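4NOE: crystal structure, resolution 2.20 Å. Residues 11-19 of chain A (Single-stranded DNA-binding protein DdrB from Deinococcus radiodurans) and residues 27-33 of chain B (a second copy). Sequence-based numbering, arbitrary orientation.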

# COMPACT_ATOMS: atom_id res chain seq x y z
N ILE A 11 -13.22 5.86 -29.66
CA ILE A 11 -13.49 4.53 -29.12
C ILE A 11 -14.97 4.35 -29.36
O ILE A 11 -15.78 5.18 -28.91
N THR A 12 -15.35 3.31 -30.10
CA THR A 12 -16.76 3.17 -30.45
C THR A 12 -17.58 2.66 -29.28
O THR A 12 -17.07 2.47 -28.16
N ASP A 13 -18.87 2.47 -29.53
CA ASP A 13 -19.78 1.93 -28.52
C ASP A 13 -19.42 0.47 -28.24
O ASP A 13 -19.85 -0.10 -27.25
N LEU A 14 -18.62 -0.13 -29.12
CA LEU A 14 -18.16 -1.50 -28.91
C LEU A 14 -16.72 -1.52 -28.37
O LEU A 14 -16.09 -2.59 -28.27
N GLY A 15 -16.18 -0.35 -28.01
CA GLY A 15 -14.81 -0.27 -27.51
C GLY A 15 -13.72 -0.26 -28.58
O GLY A 15 -12.53 -0.16 -28.27
N ALA A 16 -14.11 -0.35 -29.86
CA ALA A 16 -13.10 -0.41 -30.92
C ALA A 16 -12.42 0.92 -31.17
O ALA A 16 -13.02 1.99 -31.04
N ARG A 17 -11.14 0.85 -31.52
CA ARG A 17 -10.34 2.04 -31.76
C ARG A 17 -10.37 2.40 -33.24
O ARG A 17 -9.70 1.77 -34.07
N VAL A 18 -11.15 3.42 -33.56
CA VAL A 18 -11.45 3.76 -34.94
C VAL A 18 -11.04 5.20 -35.27
O VAL A 18 -11.34 6.13 -34.51
N THR A 19 -10.35 5.38 -36.39
CA THR A 19 -9.94 6.71 -36.81
C THR A 19 -10.77 7.22 -37.98
O THR A 19 -11.01 6.48 -38.96
N ARG B 27 -19.73 -0.94 -43.38
CA ARG B 27 -19.02 -2.21 -43.24
C ARG B 27 -18.28 -2.39 -41.91
O ARG B 27 -17.77 -3.48 -41.64
N LEU B 28 -18.16 -1.32 -41.12
CA LEU B 28 -17.34 -1.35 -39.90
C LEU B 28 -17.56 -2.61 -39.06
O LEU B 28 -16.60 -3.34 -38.79
N LEU B 29 -18.82 -2.88 -38.71
CA LEU B 29 -19.16 -4.06 -37.90
C LEU B 29 -18.82 -5.38 -38.60
O LEU B 29 -18.38 -6.34 -37.95
N ASP B 30 -19.00 -5.42 -39.93
CA ASP B 30 -18.70 -6.64 -40.67
C ASP B 30 -17.20 -6.92 -40.62
O ASP B 30 -16.78 -8.07 -40.52
N VAL B 31 -16.42 -5.85 -40.65
CA VAL B 31 -14.98 -5.95 -40.51
C VAL B 31 -14.56 -6.43 -39.10
O VAL B 31 -13.64 -7.24 -38.96
N GLN B 32 -15.24 -5.94 -38.06
CA GLN B 32 -14.93 -6.41 -36.71
C GLN B 32 -15.30 -7.89 -36.56
O GLN B 32 -14.57 -8.64 -35.93
N ARG B 33 -16.43 -8.29 -37.15
CA ARG B 33 -16.83 -9.70 -37.14
C ARG B 33 -15.79 -10.57 -37.83
O ARG B 33 -15.43 -11.64 -37.33

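The contact between these two copies of DdrB is small, about 225 Å² with both sides summed, and no hydrogen bond crosses it. A type I turn and the strand that follows it in chain A lie against one face of a helix in chain B, and the side chains that meet are mostly aliphatic.

Ile A11 (m, m) stays out of reach of the helix, so the contact opens with Thr A12. Its CA-to-CB bond points toward chain B, and the p rotamer divides the side chain between two tasks. OG1 turns back into its own loop, accepting hydrogen bonds from Leu A14 N at 3.0 Å and from Ala A16 N at 3.2 Å, while CG2 comes within 4.4 Å of Leu B28 CD2, a loose apolar touch. The backbone reinforces the same fold: Gly A15 N donates to Thr A12 O at 3.0 Å across the turn, and Thr A12 N donates to Ala A16 O at 2.8 Å. One threonine thus ties down the loop and offers a methyl to the partner.

Asp A13 (p) points sideways and makes no contact with the helix; its carboxylate is satisfied elsewhere in the structure. Leu A14 points toward chain B and is covered extensively, although its chi1 of -112° and chi2 of 7° both lie between wells. Its CD2 meets Leu B29 CD1 at 4.0 Å. Leu B29 leaves its backbone sideways, with chi1 also off-well at -104°, yet its end comes nearer to make this contact. The other neighbour of Leu A14 is Gln B32, an m, t side chain aimed toward chain A.

Gly A15 has a backbone rule of its own: at phi 81° and psi -1°, a CB would be jammed against the carbonyl O of Leu A14. The requirement comes from the turn, since nothing in the helix lies close to that position. Ala A16 then points toward chain B, its single methyl packing against the side chain of Gln B32, which therefore touches both Leu A14 and Ala A16.

From here the strand alternates. Arg A17 and Thr A19, both m at chi1, are out of reach, whereas Val A18 (t) points in. Leu B28, in the t, p rotamer, serves both Val A18 and Thr A12: Val A18 CG2 lies near both of its methyls, 4.1 Å from Leu B28 CD1 and 4.3 Å from Leu B28 CD2, and Leu B28 CD2 is also the methyl that Thr A12 CG2 approaches. Its backbone O also accepts from Gln B32 N at 3.0 Å, a helical hydrogen bond linking two residues one turn apart that both face chain A.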

# COMPACT_ATOMS: atom_id res chain seq x y z
CB ILE A 11 -13.19 4.46 -27.61
CG1 ILE A 11 -11.68 4.59 -27.36
CG2 ILE A 11 -13.73 3.14 -27.01
CD1 ILE A 11 -10.85 3.57 -28.14
CB THR A 12 -16.99 2.23 -31.66
OG1 THR A 12 -16.74 0.88 -31.26
CG2 THR A 12 -16.08 2.62 -32.83
CB ASP A 13 -21.22 2.02 -29.02
CG ASP A 13 -21.39 1.40 -30.39
OD1 ASP A 13 -20.57 1.71 -31.30
OD2 ASP A 13 -22.33 0.59 -30.54
CB LEU A 14 -18.23 -2.26 -30.23
CG LEU A 14 -19.23 -3.41 -30.45
CD1 LEU A 14 -20.23 -3.59 -29.31
CD2 LEU A 14 -19.95 -3.28 -31.80
CB ALA A 16 -13.70 -0.96 -32.22
CB ARG A 17 -8.89 1.81 -31.29
CG ARG A 17 -8.80 1.27 -29.88
CD ARG A 17 -7.35 0.98 -29.46
NE ARG A 17 -6.73 2.14 -28.82
CZ ARG A 17 -6.12 3.12 -29.49
NH1 ARG A 17 -5.58 4.14 -28.83
NH2 ARG A 17 -6.06 3.08 -30.81
CB VAL A 18 -12.97 3.61 -35.18
CG1 VAL A 18 -13.38 4.25 -36.50
CG2 VAL A 18 -13.36 2.14 -35.15
CB THR A 19 -8.44 6.75 -37.17
OG1 THR A 19 -7.67 6.29 -36.06
CG2 THR A 19 -8.02 8.17 -37.53
CB ARG B 27 -18.00 -2.37 -44.37
CG ARG B 27 -18.56 -2.23 -45.76
CD ARG B 27 -19.27 -3.48 -46.19
NE ARG B 27 -20.58 -3.61 -45.54
CZ ARG B 27 -21.32 -4.72 -45.58
NH1 ARG B 27 -20.87 -5.79 -46.22
NH2 ARG B 27 -22.49 -4.75 -44.96
CB LEU B 28 -17.55 -0.11 -39.04
CG LEU B 28 -16.79 -0.09 -37.71
CD1 LEU B 28 -15.28 -0.21 -37.96
CD2 LEU B 28 -17.11 1.16 -36.90
CB LEU B 29 -20.63 -4.03 -37.47
CG LEU B 29 -20.86 -3.63 -36.00
CD1 LEU B 29 -20.09 -2.37 -35.68
CD2 LEU B 29 -22.32 -3.42 -35.68
CB ASP B 30 -19.18 -6.55 -42.11
CG ASP B 30 -20.68 -6.78 -42.23
OD1 ASP B 30 -21.24 -7.41 -41.31
OD2 ASP B 30 -21.28 -6.34 -43.23
CB VAL B 31 -14.30 -4.62 -40.90
CG1 VAL B 31 -12.83 -4.63 -40.55
CG2 VAL B 31 -14.50 -4.37 -42.40
CB GLN B 32 -15.66 -5.59 -35.64
CG GLN B 32 -15.13 -4.20 -35.39
CD GLN B 32 -15.87 -3.51 -34.27
OE1 GLN B 32 -15.80 -3.92 -33.11
NE2 GLN B 32 -16.61 -2.47 -34.61
CB ARG B 33 -18.18 -9.91 -37.85
CG ARG B 33 -19.38 -9.42 -37.05
CD ARG B 33 -20.70 -9.76 -37.74
NE ARG B 33 -21.82 -9.54 -36.82
CZ ARG B 33 -22.44 -8.37 -36.68
NH1 ARG B 33 -22.07 -7.33 -37.41
NH2 ARG B 33 -23.44 -8.25 -35.82